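Local atomic coordinates of luciferase-like enzymeAMP-CoA-ligase (PDB entry 4W8O), a protein that probably activates carboxylic acids with ATP as an AMP-CoA-ligase of the adenylate-forming ANL superfamily, being a luciferase-like enzyme from a nonluminescent mealworm. Residues Leu319-Phe333 with Ile342-Thr356. Sequence-based numbering, arbitrary orientation.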
loop_
_atom_site.group_PDB
_atom_site.type_symbol
_atom_site.label_atom_id
_atom_site.label_comp_id
_atom_site.label_asym_id
_atom_site.label_seq_id
_atom_site.Cartn_x
_atom_site.Cartn_y
_atom_site.Cartn_z
ATOM N N LEU A 319 5.156 -16.294 0.315
ATOM C CA LEU A 319 6.189 -15.294 0.055
ATOM C C LEU A 319 6.261 -14.285 1.193
ATOM O O LEU A 319 5.387 -13.427 1.329
ATOM C CB LEU A 319 5.925 -14.577 -1.272
ATOM C CG LEU A 319 5.973 -15.420 -2.552
ATOM C CD1 LEU A 319 5.750 -14.533 -3.770
ATOM C CD2 LEU A 319 7.285 -16.179 -2.689
ATOM N N PHE A 320 7.311 -14.405 2.005
ATOM C CA PHE A 320 7.563 -13.499 3.108
ATOM C C PHE A 320 8.459 -12.382 2.604
ATOM O O PHE A 320 9.595 -12.638 2.222
ATOM C CB PHE A 320 8.246 -14.252 4.258
ATOM C CG PHE A 320 8.421 -13.435 5.511
ATOM C CD1 PHE A 320 9.458 -12.516 5.625
ATOM C CD2 PHE A 320 7.564 -13.597 6.586
ATOM C CE1 PHE A 320 9.618 -11.768 6.780
ATOM C CE2 PHE A 320 7.729 -12.862 7.741
ATOM C CZ PHE A 320 8.757 -11.948 7.841
ATOM N N GLY A 321 7.946 -11.151 2.610
ATOM C CA GLY A 321 8.684 -9.986 2.125
ATOM C C GLY A 321 9.021 -8.961 3.193
ATOM O O GLY A 321 8.633 -9.098 4.368
ATOM N N TYR A 322 9.744 -7.927 2.766
ATOM C CA TYR A 322 10.208 -6.849 3.632
ATOM C C TYR A 322 10.076 -5.516 2.902
ATOM O O TYR A 322 10.525 -5.373 1.766
ATOM C CB TYR A 322 11.664 -7.103 3.988
ATOM C CG TYR A 322 12.412 -5.959 4.636
ATOM C CD1 TYR A 322 11.968 -5.388 5.825
ATOM C CD2 TYR A 322 13.608 -5.498 4.094
ATOM C CE1 TYR A 322 12.672 -4.360 6.435
ATOM C CE2 TYR A 322 14.316 -4.470 4.694
ATOM C CZ TYR A 322 13.846 -3.907 5.861
ATOM O OH TYR A 322 14.564 -2.899 6.452
ATOM N N GLY A 323 9.456 -4.544 3.549
ATOM C CA GLY A 323 9.309 -3.226 2.950
ATOM C C GLY A 323 8.876 -2.190 3.952
ATOM O O GLY A 323 8.662 -2.485 5.115
ATOM N N MET A 324 8.753 -0.960 3.486
ATOM C CA MET A 324 8.316 0.115 4.332
ATOM C C MET A 324 7.630 1.195 3.522
ATOM O O MET A 324 7.700 1.197 2.298
ATOM C CB MET A 324 9.497 0.690 5.117
ATOM C CG MET A 324 10.736 0.997 4.304
ATOM S SD MET A 324 12.236 0.851 5.308
ATOM C CE MET A 324 12.239 2.403 6.202
ATOM N N SER A 325 6.977 2.116 4.228
ATOM C CA SER A 325 6.201 3.170 3.588
ATOM C C SER A 325 7.073 4.079 2.765
ATOM O O SER A 325 6.632 4.611 1.748
ATOM C CB SER A 325 5.460 3.988 4.638
ATOM O OG SER A 325 4.653 3.124 5.408
ATOM N N GLU A 326 8.320 4.233 3.200
ATOM C CA GLU A 326 9.257 5.162 2.576
ATOM C C GLU A 326 9.721 4.757 1.174
ATOM O O GLU A 326 10.301 5.583 0.465
ATOM C CB GLU A 326 10.497 5.339 3.461
ATOM C CG GLU A 326 10.277 6.150 4.723
ATOM C CD GLU A 326 9.690 5.358 5.877
ATOM O OE1 GLU A 326 9.332 4.170 5.719
ATOM O OE2 GLU A 326 9.584 5.949 6.958
ATOM N N ILE A 327 9.496 3.504 0.787
ATOM C CA ILE A 327 10.081 2.964 -0.460
ATOM C C ILE A 327 9.366 1.744 -1.058
ATOM O O ILE A 327 9.705 1.324 -2.158
ATOM C CB ILE A 327 11.568 2.609 -0.239
ATOM C CG1 ILE A 327 12.319 2.463 -1.570
ATOM C CG2 ILE A 327 11.691 1.358 0.625
ATOM C CD1 ILE A 327 13.823 2.559 -1.424
ATOM N N GLY A 328 8.373 1.192 -0.364
ATOM C CA GLY A 328 7.674 0.010 -0.842
ATOM C C GLY A 328 8.472 -1.256 -0.568
ATOM O O GLY A 328 9.195 -1.347 0.427
ATOM N N LEU A 329 8.340 -2.227 -1.462
ATOM C CA LEU A 329 8.913 -3.555 -1.281
ATOM C C LEU A 329 10.424 -3.556 -1.534
ATOM O O LEU A 329 10.883 -3.082 -2.567
ATOM C CB LEU A 329 8.207 -4.536 -2.222
ATOM C CG LEU A 329 8.330 -6.035 -1.974
ATOM C CD1 LEU A 329 8.078 -6.406 -0.525
ATOM C CD2 LEU A 329 7.346 -6.757 -2.884
ATOM N N LEU A 330 11.181 -4.084 -0.573
ATOM C CA LEU A 330 12.645 -4.043 -0.593
ATOM C C LEU A 330 13.282 -5.400 -0.850
ATOM O O LEU A 330 14.297 -5.497 -1.545
ATOM C CB LEU A 330 13.169 -3.491 0.733
ATOM C CG LEU A 330 12.979 -1.990 0.922
ATOM C CD1 LEU A 330 13.510 -1.577 2.287
ATOM C CD2 LEU A 330 13.657 -1.214 -0.207
ATOM N N SER A 331 12.721 -6.444 -0.253
ATOM C CA SER A 331 13.169 -7.797 -0.549
ATOM C C SER A 331 12.017 -8.774 -0.517
ATOM O O SER A 331 11.072 -8.614 0.257
ATOM C CB SER A 331 14.287 -8.227 0.406
ATOM O OG SER A 331 13.854 -8.228 1.753
ATOM N N ILE A 332 12.117 -9.779 -1.381
ATOM C CA ILE A 332 11.113 -10.831 -1.538
ATOM C C ILE A 332 11.665 -11.870 -2.525
ATOM O O ILE A 332 12.474 -11.531 -3.381
ATOM C CB ILE A 332 9.772 -10.265 -2.063
ATOM C CG1 ILE A 332 8.678 -11.336 -2.044
ATOM C CG2 ILE A 332 9.936 -9.701 -3.464
ATOM C CD1 ILE A 332 7.272 -10.771 -2.088
ATOM N N PHE A 333 11.240 -13.126 -2.412
ATOM C CA PHE A 333 11.641 -14.140 -3.400
ATOM C C PHE A 333 10.766 -14.065 -4.651
ATOM O O PHE A 333 9.540 -13.951 -4.559
ATOM C CB PHE A 333 11.549 -15.558 -2.826
ATOM C CG PHE A 333 12.691 -15.931 -1.921
ATOM C CD1 PHE A 333 14.005 -15.857 -2.368
ATOM C CD2 PHE A 333 12.449 -16.396 -0.633
ATOM C CE1 PHE A 333 15.059 -16.216 -1.541
ATOM C CE2 PHE A 333 13.502 -16.756 0.201
ATOM C CZ PHE A 333 14.810 -16.664 -0.256
ATOM N N ILE A 342 12.879 -20.884 -2.111
ATOM C CA ILE A 342 11.646 -20.721 -1.341
ATOM C C ILE A 342 11.355 -21.937 -0.438
ATOM O O ILE A 342 10.670 -21.803 0.582
ATOM C CB ILE A 342 10.465 -20.385 -2.288
ATOM C CG1 ILE A 342 10.631 -18.953 -2.816
ATOM C CG2 ILE A 342 9.121 -20.516 -1.586
ATOM C CD1 ILE A 342 9.861 -18.653 -4.083
ATOM N N ASP A 343 11.904 -23.102 -0.791
ATOM C CA ASP A 343 11.757 -24.322 0.019
ATOM C C ASP A 343 13.027 -24.676 0.808
ATOM O O ASP A 343 13.177 -25.812 1.252
ATOM C CB ASP A 343 11.390 -25.505 -0.881
ATOM C CG ASP A 343 10.449 -25.114 -2.001
ATOM O OD1 ASP A 343 9.357 -24.585 -1.707
ATOM O OD2 ASP A 343 10.807 -25.333 -3.177
ATOM N N THR A 344 13.922 -23.708 0.998
ATOM C CA THR A 344 15.244 -23.973 1.573
ATOM C C THR A 344 15.660 -22.936 2.610
ATOM O O THR A 344 15.968 -23.285 3.750
ATOM C CB THR A 344 16.333 -24.001 0.473
ATOM O OG1 THR A 344 15.967 -24.936 -0.550
ATOM C CG2 THR A 344 17.698 -24.389 1.053
ATOM N N LYS A 345 15.669 -21.668 2.203
ATOM C CA LYS A 345 16.320 -20.601 2.964
ATOM C C LYS A 345 15.343 -19.795 3.835
ATOM O O LYS A 345 15.154 -18.590 3.639
ATOM C CB LYS A 345 17.083 -19.686 1.988
ATOM C CG LYS A 345 18.401 -19.152 2.529
ATOM C CD LYS A 345 19.475 -19.103 1.451
ATOM C CE LYS A 345 20.698 -19.900 1.868
ATOM N NZ LYS A 345 21.790 -19.808 0.867
ATOM N N VAL A 346 14.733 -20.472 4.806
ATOM C CA VAL A 346 13.904 -19.806 5.817
ATOM C C VAL A 346 14.871 -19.474 6.973
ATOM O O VAL A 346 15.864 -20.175 7.126
ATOM C CB VAL A 346 12.748 -20.725 6.286
ATOM C CG1 VAL A 346 11.722 -19.956 7.110
ATOM C CG2 VAL A 346 12.067 -21.392 5.092
ATOM N N GLY A 347 14.654 -18.412 7.758
ATOM C CA GLY A 347 13.619 -17.405 7.554
ATOM C C GLY A 347 14.248 -16.090 7.147
ATOM O O GLY A 347 14.532 -15.235 7.985
ATOM N N SER A 348 14.484 -15.950 5.850
ATOM C CA SER A 348 15.007 -14.713 5.278
ATOM C C SER A 348 13.838 -13.874 4.770
ATOM O O SER A 348 12.715 -14.356 4.703
ATOM C CB SER A 348 15.956 -15.033 4.120
ATOM O OG SER A 348 15.238 -15.491 2.986
ATOM N N CYS A 349 14.126 -12.628 4.406
ATOM C CA CYS A 349 13.154 -11.717 3.790
ATOM C C CYS A 349 13.166 -11.809 2.257
ATOM O O CYS A 349 12.526 -11.001 1.578
ATOM C CB CYS A 349 13.467 -10.279 4.195
ATOM S SG CYS A 349 13.389 -9.988 5.968
ATOM N N GLY A 350 13.891 -12.787 1.718
ATOM C CA GLY A 350 14.004 -12.973 0.279
ATOM C C GLY A 350 15.232 -12.267 -0.251
ATOM O O GLY A 350 16.167 -11.973 0.496
ATOM N N LYS A 351 15.216 -11.995 -1.550
ATOM C CA LYS A 351 16.288 -11.268 -2.218
ATOM C C LYS A 351 15.794 -9.890 -2.644
ATOM O O LYS A 351 14.588 -9.680 -2.789
ATOM C CB LYS A 351 16.761 -12.052 -3.439
ATOM C CG LYS A 351 17.155 -13.492 -3.129
ATOM C CD LYS A 351 17.625 -14.233 -4.366
ATOM C CE LYS A 351 18.912 -13.642 -4.916
ATOM N NZ LYS A 351 19.545 -14.557 -5.902
ATOM N N VAL A 352 16.740 -8.979 -2.873
ATOM C CA VAL A 352 16.443 -7.578 -3.205
ATOM C C VAL A 352 15.500 -7.467 -4.400
ATOM O O VAL A 352 15.597 -8.236 -5.349
ATOM C CB VAL A 352 17.727 -6.771 -3.492
ATOM C CG1 VAL A 352 17.391 -5.331 -3.845
ATOM C CG2 VAL A 352 18.653 -6.790 -2.280
ATOM N N SER A 353 14.568 -6.520 -4.326
ATOM C CA SER A 353 13.563 -6.335 -5.369
ATOM C C SER A 353 14.168 -5.703 -6.638
ATOM O O SER A 353 15.255 -5.120 -6.585
ATOM C CB SER A 353 12.401 -5.488 -4.830
ATOM O OG SER A 353 12.889 -4.369 -4.119
ATOM N N PRO A 354 13.465 -5.821 -7.782
ATOM C CA PRO A 354 14.018 -5.281 -9.036
ATOM C C PRO A 354 14.336 -3.793 -8.948
ATOM O O PRO A 354 13.649 -3.052 -8.237
ATOM C CB PRO A 354 12.906 -5.533 -10.069
ATOM C CG PRO A 354 12.057 -6.601 -9.484
ATOM C CD PRO A 354 12.158 -6.476 -7.991
ATOM N N ARG A 355 15.396 -3.389 -9.646
ATOM C CA ARG A 355 15.814 -1.994 -9.748
ATOM C C ARG A 355 16.030 -1.327 -8.391
ATOM O O ARG A 355 15.843 -0.121 -8.250
ATOM C CB ARG A 355 14.817 -1.204 -10.614
ATOM C CG ARG A 355 15.055 -1.399 -12.107
ATOM C CD ARG A 355 14.101 -0.583 -12.963
ATOM N NE ARG A 355 14.242 0.846 -12.752
ATOM C CZ ARG A 355 15.054 1.653 -13.428
ATOM N NH1 ARG A 355 15.848 1.193 -14.392
ATOM N NH2 ARG A 355 15.072 2.944 -13.127
ATOM N N THR A 356 16.446 -2.122 -7.405
ATOM C CA THR A 356 16.702 -1.658 -6.051
ATOM C C THR A 356 18.141 -1.997 -5.657
ATOM O O THR A 356 18.654 -3.069 -6.012
ATOM C CB THR A 356 15.735 -2.332 -5.058
ATOM O OG1 THR A 356 14.383 -1.992 -5.399
ATOM C CG2 THR A 356 16.017 -1.910 -3.622
HETATM O O HOH W 1 13.638 -10.176 -5.488
#
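Phe333 lays one face of its ring over the backbone of Gly350, whose CA stands 3.6 Å from the ring centroid and almost exactly on the ring normal, a CH-pi contact. Positive phi at Gly350 and the nearness of Ile332 C and Phe333 N both call for glycine there. Around the same ring, Ile342 CG1 packs on Phe333 CB at 3.5 Å, Lys351 CG lies obliquely beside Phe333 CE1, and Ser348 OG comes within 3.5 Å of Phe333 CZ. The Phe333 ring reaches them with CG anti to its carbonyl carbon (chi1 -78°). Shortening Phe333 to an alanine would probably leave Gly350 CA without its aromatic cover and open a gap between Ile342 and Lys351. Ser348 OG accepts from Gly350 N, closing an ST turn, and donates to Lys345 O. Farther along, Cys349 packs against Ser331 and Tyr322: its O accepts from Ser331 OG (3.1 Å), which stands well above the carbonyl plane, while its CB meets Tyr322 CB at 3.7 Å and its SG lies oblique to the tyrosine ring. Backbone pairing follows, with Ile332 N bonding to Lys351 O at 2.8 Å and Ser353 N to Leu330 O. Ser353 OG, set by chi1 (46°) between its backbone N and carbonyl carbon, donates to Leu329 O (2.8 Å). The short strand 351-352 thus edges the mixed sheet beside the hairpin of 317-324 and 328-332, whose Gly321 and Gly323-Glu326 help line the pocket holding a bound polyether. Strand 293-297 flanks the hairpin's other side; Tyr322, its OH bonded to Asp407, packs on strands 403-411 and 417-422, Cys349 on Val419 of the latter.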